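Local coordinates for protein inactive glucansucrase (Lactobacillus reuteri, PDB 5JBD) that is an inactive glucansucrase of glycoside hydrolase family 70, a family built on a TIM barrel, at residues D360-G363 with N364-T367; E584-A587 with I588-T591. All coordinates share one frame; numbering follows the deposited sequence.

Overall arrangement
Following the chain from its N terminus, interaction 1 comes first: helix 343-354, which follows strand 340-341 of the parallel barrel sheet, runs into a loop, and residues 360-367 turn that loop into the short helix 364-367. Interaction 2 comes much later, where the loop after strand 576-577 closes and its last residues, 584-587, lead into strand 588-590. The two contacts are in series, neither nested nor crossed, with centres about 27 Å apart. Both lie where a loop passes into regular structure, a helix in one case and a strand in the other. The same antiparallel sheet relates them: interaction 1 rests on strands 501-505 and 510-515, whereas interaction 2 feeds a strand of it.

Interaction 1 (D360-G363 with N364-T367)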
ATOM      1  N   ASP A 360       3.710  -6.975  28.083  1.00 26.21           N
ATOM      2  CA  ASP A 360       3.897  -8.417  28.144  1.00 25.81           C
ATOM      3  C   ASP A 360       5.274  -8.720  28.726  1.00 25.54           C
ATOM      4  O   ASP A 360       6.149  -7.849  28.762  1.00 27.16           O
ATOM      5  CB  ASP A 360       3.766  -9.059  26.770  1.00 24.70           C
ATOM      6  CG  ASP A 360       2.343  -8.978  26.186  1.00 25.09           C
ATOM      7  OD1 ASP A 360       1.399  -8.462  26.825  1.00 25.32           O
ATOM      8  OD2 ASP A 360       2.174  -9.490  25.060  1.00 24.78           O
ATOM      9  N   ASN A 361       5.448  -9.942  29.225  1.00 24.39           N
ATOM     10  CA  ASN A 361       6.681 -10.318  29.887  1.00 24.16           C
ATOM     11  C   ASN A 361       7.881 -10.291  28.939  1.00 23.58           C
ATOM     12  O   ASN A 361       7.767 -10.634  27.760  1.00 23.16           O
ATOM     13  CB  ASN A 361       6.556 -11.708  30.516  1.00 26.10           C
ATOM     14  CG  ASN A 361       7.732 -12.039  31.404  1.00 26.89           C
ATOM     15  OD1 ASN A 361       8.662 -12.741  30.991  1.00 27.30           O
ATOM     16  ND2 ASN A 361       7.728 -11.490  32.613  1.00 27.67           N
ATOM     17  N   ILE A 362       9.028  -9.883  29.480  1.00 23.80           N
ATOM     18  CA  ILE A 362      10.297  -9.839  28.750  1.00 23.70           C
ATOM     19  C   ILE A 362      10.625 -11.155  28.002  1.00 22.56           C
ATOM     20  O   ILE A 362      11.206 -11.142  26.908  1.00 20.67           O
ATOM     21  CB  ILE A 362      11.456  -9.430  29.701  1.00 24.24           C
ATOM     22  CG1 ILE A 362      12.624  -8.789  28.935  1.00 25.30           C
ATOM     23  CG2 ILE A 362      11.932 -10.612  30.545  1.00 25.19           C
ATOM     24  CD1 ILE A 362      12.336  -7.396  28.401  1.00 26.45           C
ATOM     25  N   GLY A 363      10.249 -12.281  28.592  1.00 22.17           N
ATOM     26  CA  GLY A 363      10.483 -13.592  27.980  1.00 21.86           C
ATOM     27  C   GLY A 363       9.809 -13.845  26.636  1.00 21.49           C
ATOM     28  O   GLY A 363      10.220 -14.747  25.896  1.00 20.09           O
ATOM     29  N   ASN A 364       8.762 -13.085  26.325  1.00 21.72           N
ATOM     30  CA  ASN A 364       8.124 -13.163  25.006  1.00 22.70           C
ATOM     31  C   ASN A 364       9.089 -12.859  23.850  1.00 21.72           C
ATOM     32  O   ASN A 364       8.900 -13.374  22.766  1.00 21.63           O
ATOM     33  CB  ASN A 364       6.898 -12.250  24.913  1.00 24.52           C
ATOM     34  CG  ASN A 364       5.711 -12.759  25.713  1.00 27.68           C
ATOM     35  OD1 ASN A 364       5.847 -13.593  26.601  1.00 31.71           O
ATOM     36  ND2 ASN A 364       4.530 -12.227  25.410  1.00 30.17           N
ATOM     37  N   LEU A 365      10.119 -12.053  24.080  1.00 21.06           N
ATOM     38  CA  LEU A 365      11.156 -11.808  23.055  1.00 20.78           C
ATOM     39  C   LEU A 365      11.912 -13.083  22.629  1.00 21.09           C
ATOM     40  O   LEU A 365      12.462 -13.153  21.527  1.00 19.37           O
ATOM     41  CB  LEU A 365      12.163 -10.766  23.550  1.00 20.94           C
ATOM     42  CG  LEU A 365      11.608  -9.364  23.843  1.00 21.33           C
ATOM     43  CD1 LEU A 365      12.553  -8.549  24.701  1.00 21.15           C
ATOM     44  CD2 LEU A 365      11.297  -8.632  22.549  1.00 21.94           C
ATOM     45  N   ILE A 366      11.933 -14.083  23.507  1.00 20.64           N
ATOM     46  CA  ILE A 366      12.605 -15.333  23.253  1.00 20.81           C
ATOM     47  C   ILE A 366      11.752 -16.233  22.365  1.00 20.34           C
ATOM     48  O   ILE A 366      12.261 -16.834  21.417  1.00 20.06           O
ATOM     49  CB  ILE A 366      12.923 -16.084  24.579  1.00 21.77           C
ATOM     50  CG1 ILE A 366      13.784 -15.218  25.505  1.00 21.95           C
ATOM     51  CG2 ILE A 366      13.655 -17.394  24.283  1.00 23.41           C
ATOM     52  CD1 ILE A 366      13.947 -15.739  26.924  1.00 22.87           C
ATOM     53  N   THR A 367      10.457 -16.308  22.671  1.00 20.51           N
ATOM     54  CA  THR A 367       9.572 -17.318  22.089  1.00 22.10           C
ATOM     55  C   THR A 367       8.584 -16.834  21.009  1.00 22.44           C
ATOM     56  O   THR A 367       8.165 -17.631  20.171  1.00 22.14           O
ATOM     57  CB  THR A 367       8.721 -17.947  23.198  1.00 21.58           C
ATOM     58  OG1 THR A 367       7.991 -16.918  23.868  1.00 22.04           O
ATOM     59  CG2 THR A 367       9.601 -18.653  24.223  1.00 23.21           C
TER
HETATM   60  O   HOH W   1       4.470 -10.154  23.755  1.00 38.66           O
HETATM   61  O   HOH W   2       7.538 -14.998  28.584  1.00 35.83           O
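The side-chain oxygen of N361 holds two firm hydrogen bonds. N361 OD1 accepts the backbone N-H of G363 at 2.9 Å, from a donor lying 41° out of the amide plane, and takes a second hydrogen bond from K505. This is an Asx turn that caps the entry to a helix. It is reinforced by the backbone, since N364 N donates to N361 O at 3.0 Å and closes a type I turn. The same spacing of three residues is repeated by L365 N to I362 O (3.2 Å) and I366 N to G363 O (3.0 Å).

Water supplies the next layer. One molecule donates to D360 OD2 at 2.7 Å and accepts from N364 ND2 at 2.7 Å, bridging a carboxylate and an amide whose planes are 67° apart. N364 CG lies beside its own backbone N (chi1 -72°), which folds the amide back over N361 O and carries ND2 to the CB of D360. A second water can donate to N364 OD1 at 3.0 Å and, weakly, to N361 OD1, but since it has more acceptors in reach than protons these bonds may be shared.

On the apolar side, the CD1 methyls of I362 and L365 touch at 3.9 Å where the two side chains cross at a slant. These two residues, with I366, lie against L511 of strand 510-515, and L365 and I366 also touch M503 of strand 501-505. D360 and N364 lean instead on V352, so the turn sits between helix 343-354 and the antiparallel sheet.

Interaction 2 (E584-A587 with I588-T591); sequences ENPA and ILTT
P586 and L589 make the main apolar contact of this strand entry. The CG of P586 lies 3.7 Å from L589 CD2, and the neighbouring CD of P586 is equally near that methyl, so one branch of the leucine abuts an edge of the pyrrolidine ring. The two side chains cross at about a right angle. L589 CG stands beside its backbone N, anti to the carbonyl carbon (chi1 -70°), which sends the branches back along the chain toward the proline. Its other methyl, CD1, reaches N585 OD1 at 4.1 Å, a van der Waals approach only.

Between side chain and backbone, P586 CG comes within 3.6 Å of I588 O, again a van der Waals contact.

No hydrogen bond joins the two halves, and the polar groups turn to other strands instead. N585 ND2 donates to T600 O and D570 OD2, while N567 ND2 donates to P586 O. Backbone hydrogen bonds pair A587 with N567 and L589 with Y565, where strand 588-590 runs antiparallel to strand 564-571, and L589 also packs on L597 and W616.

Chemically, then, the local contact is a small van der Waals one without polar bonds of its own, and the course of the chain from loop into strand is probably set more by the hydrogen bonds to neighbouring strands than by this contact.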
ATOM      1  N   GLU A 584      26.059   3.001  35.398  1.00 32.84           N
ATOM      2  CA  GLU A 584      26.401   2.071  36.487  1.00 35.13           C
ATOM      3  C   GLU A 584      27.690   1.298  36.247  1.00 34.13           C
ATOM      4  O   GLU A 584      28.272   0.784  37.187  1.00 34.08           O
ATOM      5  CB  GLU A 584      25.271   1.077  36.717  1.00 35.13           C
ATOM      6  CG  GLU A 584      23.964   1.710  37.160  1.00 36.09           C
ATOM      7  CD  GLU A 584      22.791   0.757  37.003  1.00 37.12           C
ATOM      8  OE1 GLU A 584      22.325   0.528  35.858  1.00 34.99           O
ATOM      9  OE2 GLU A 584      22.339   0.231  38.034  1.00 37.85           O
ATOM     10  N   ASN A 585      28.127   1.202  34.993  1.00 34.81           N
ATOM     11  CA  ASN A 585      29.311   0.419  34.622  1.00 34.18           C
ATOM     12  C   ASN A 585      30.369   1.309  33.963  1.00 35.03           C
ATOM     13  O   ASN A 585      30.026   2.300  33.315  1.00 35.53           O
ATOM     14  CB  ASN A 585      28.903  -0.692  33.656  1.00 33.33           C
ATOM     15  CG  ASN A 585      27.785  -1.558  34.214  1.00 33.26           C
ATOM     16  OD1 ASN A 585      28.028  -2.460  35.018  1.00 32.80           O
ATOM     17  ND2 ASN A 585      26.552  -1.287  33.788  1.00 32.07           N
ATOM     18  N   PRO A 586      31.658   0.942  34.103  1.00 36.89           N
ATOM     19  CA  PRO A 586      32.745   1.714  33.490  1.00 38.28           C
ATOM     20  C   PRO A 586      32.914   1.395  31.985  1.00 38.15           C
ATOM     21  O   PRO A 586      32.150   0.589  31.429  1.00 34.30           O
ATOM     22  CB  PRO A 586      33.964   1.269  34.302  1.00 38.13           C
ATOM     23  CG  PRO A 586      33.670  -0.167  34.591  1.00 38.31           C
ATOM     24  CD  PRO A 586      32.178  -0.254  34.792  1.00 36.45           C
ATOM     25  N   ALA A 587      33.907   2.022  31.347  1.00 38.45           N
ATOM     26  CA  ALA A 587      34.108   1.909  29.890  1.00 38.76           C
ATOM     27  C   ALA A 587      34.484   0.500  29.424  1.00 37.07           C
ATOM     28  O   ALA A 587      34.153   0.105  28.301  1.00 35.09           O
ATOM     29  CB  ALA A 587      35.174   2.902  29.433  1.00 39.22           C
ATOM     30  N   ILE A 588      35.209  -0.223  30.277  1.00 37.38           N
ATOM     31  CA  ILE A 588      35.682  -1.582  29.990  1.00 38.12           C
ATOM     32  C   ILE A 588      35.420  -2.490  31.203  1.00 37.98           C
ATOM     33  O   ILE A 588      35.675  -2.089  32.341  1.00 35.14           O
ATOM     34  CB  ILE A 588      37.194  -1.598  29.614  1.00 39.31           C
ATOM     35  CG1 ILE A 588      37.416  -0.887  28.260  1.00 43.78           C
ATOM     36  CG2 ILE A 588      37.748  -3.026  29.541  1.00 38.98           C
ATOM     37  CD1 ILE A 588      38.838  -0.433  28.024  1.00 46.20           C
ATOM     38  N   LEU A 589      34.914  -3.700  30.938  1.00 34.94           N
ATOM     39  CA  LEU A 589      34.803  -4.769  31.934  1.00 34.88           C
ATOM     40  C   LEU A 589      35.443  -6.005  31.337  1.00 34.34           C
ATOM     41  O   LEU A 589      35.509  -6.143  30.100  1.00 36.97           O
ATOM     42  CB  LEU A 589      33.335  -5.056  32.278  1.00 35.11           C
ATOM     43  CG  LEU A 589      32.581  -3.990  33.072  1.00 35.30           C
ATOM     44  CD1 LEU A 589      31.106  -4.361  33.192  1.00 35.08           C
ATOM     45  CD2 LEU A 589      33.214  -3.809  34.445  1.00 36.98           C
ATOM     46  N   THR A 590      35.896  -6.907  32.198  1.00 31.22           N
ATOM     47  CA  THR A 590      36.617  -8.105  31.764  1.00 31.12           C
ATOM     48  C   THR A 590      35.916  -9.360  32.252  1.00 32.01           C
ATOM     49  O   THR A 590      35.527  -9.441  33.431  1.00 31.42           O
ATOM     50  CB  THR A 590      38.070  -8.091  32.275  1.00 31.24           C
ATOM     51  OG1 THR A 590      38.694  -6.884  31.871  1.00 30.69           O
ATOM     52  CG2 THR A 590      38.880  -9.252  31.722  1.00 31.85           C
ATOM     53  N   THR A 591      35.762 -10.343  31.361  1.00 29.43           N
ATOM     54  CA  THR A 591      35.177 -11.634  31.735  1.00 30.61           C
ATOM     55  C   THR A 591      36.096 -12.440  32.655  1.00 31.43           C
ATOM     56  O   THR A 591      37.318 -12.283  32.610  1.00 30.97           O
ATOM     57  CB  THR A 591      34.854 -12.540  30.516  1.00 29.63           C
ATOM     58  OG1 THR A 591      36.038 -12.770  29.731  1.00 29.21           O
ATOM     59  CG2 THR A 591      33.756 -11.916  29.668  1.00 28.76           C
TER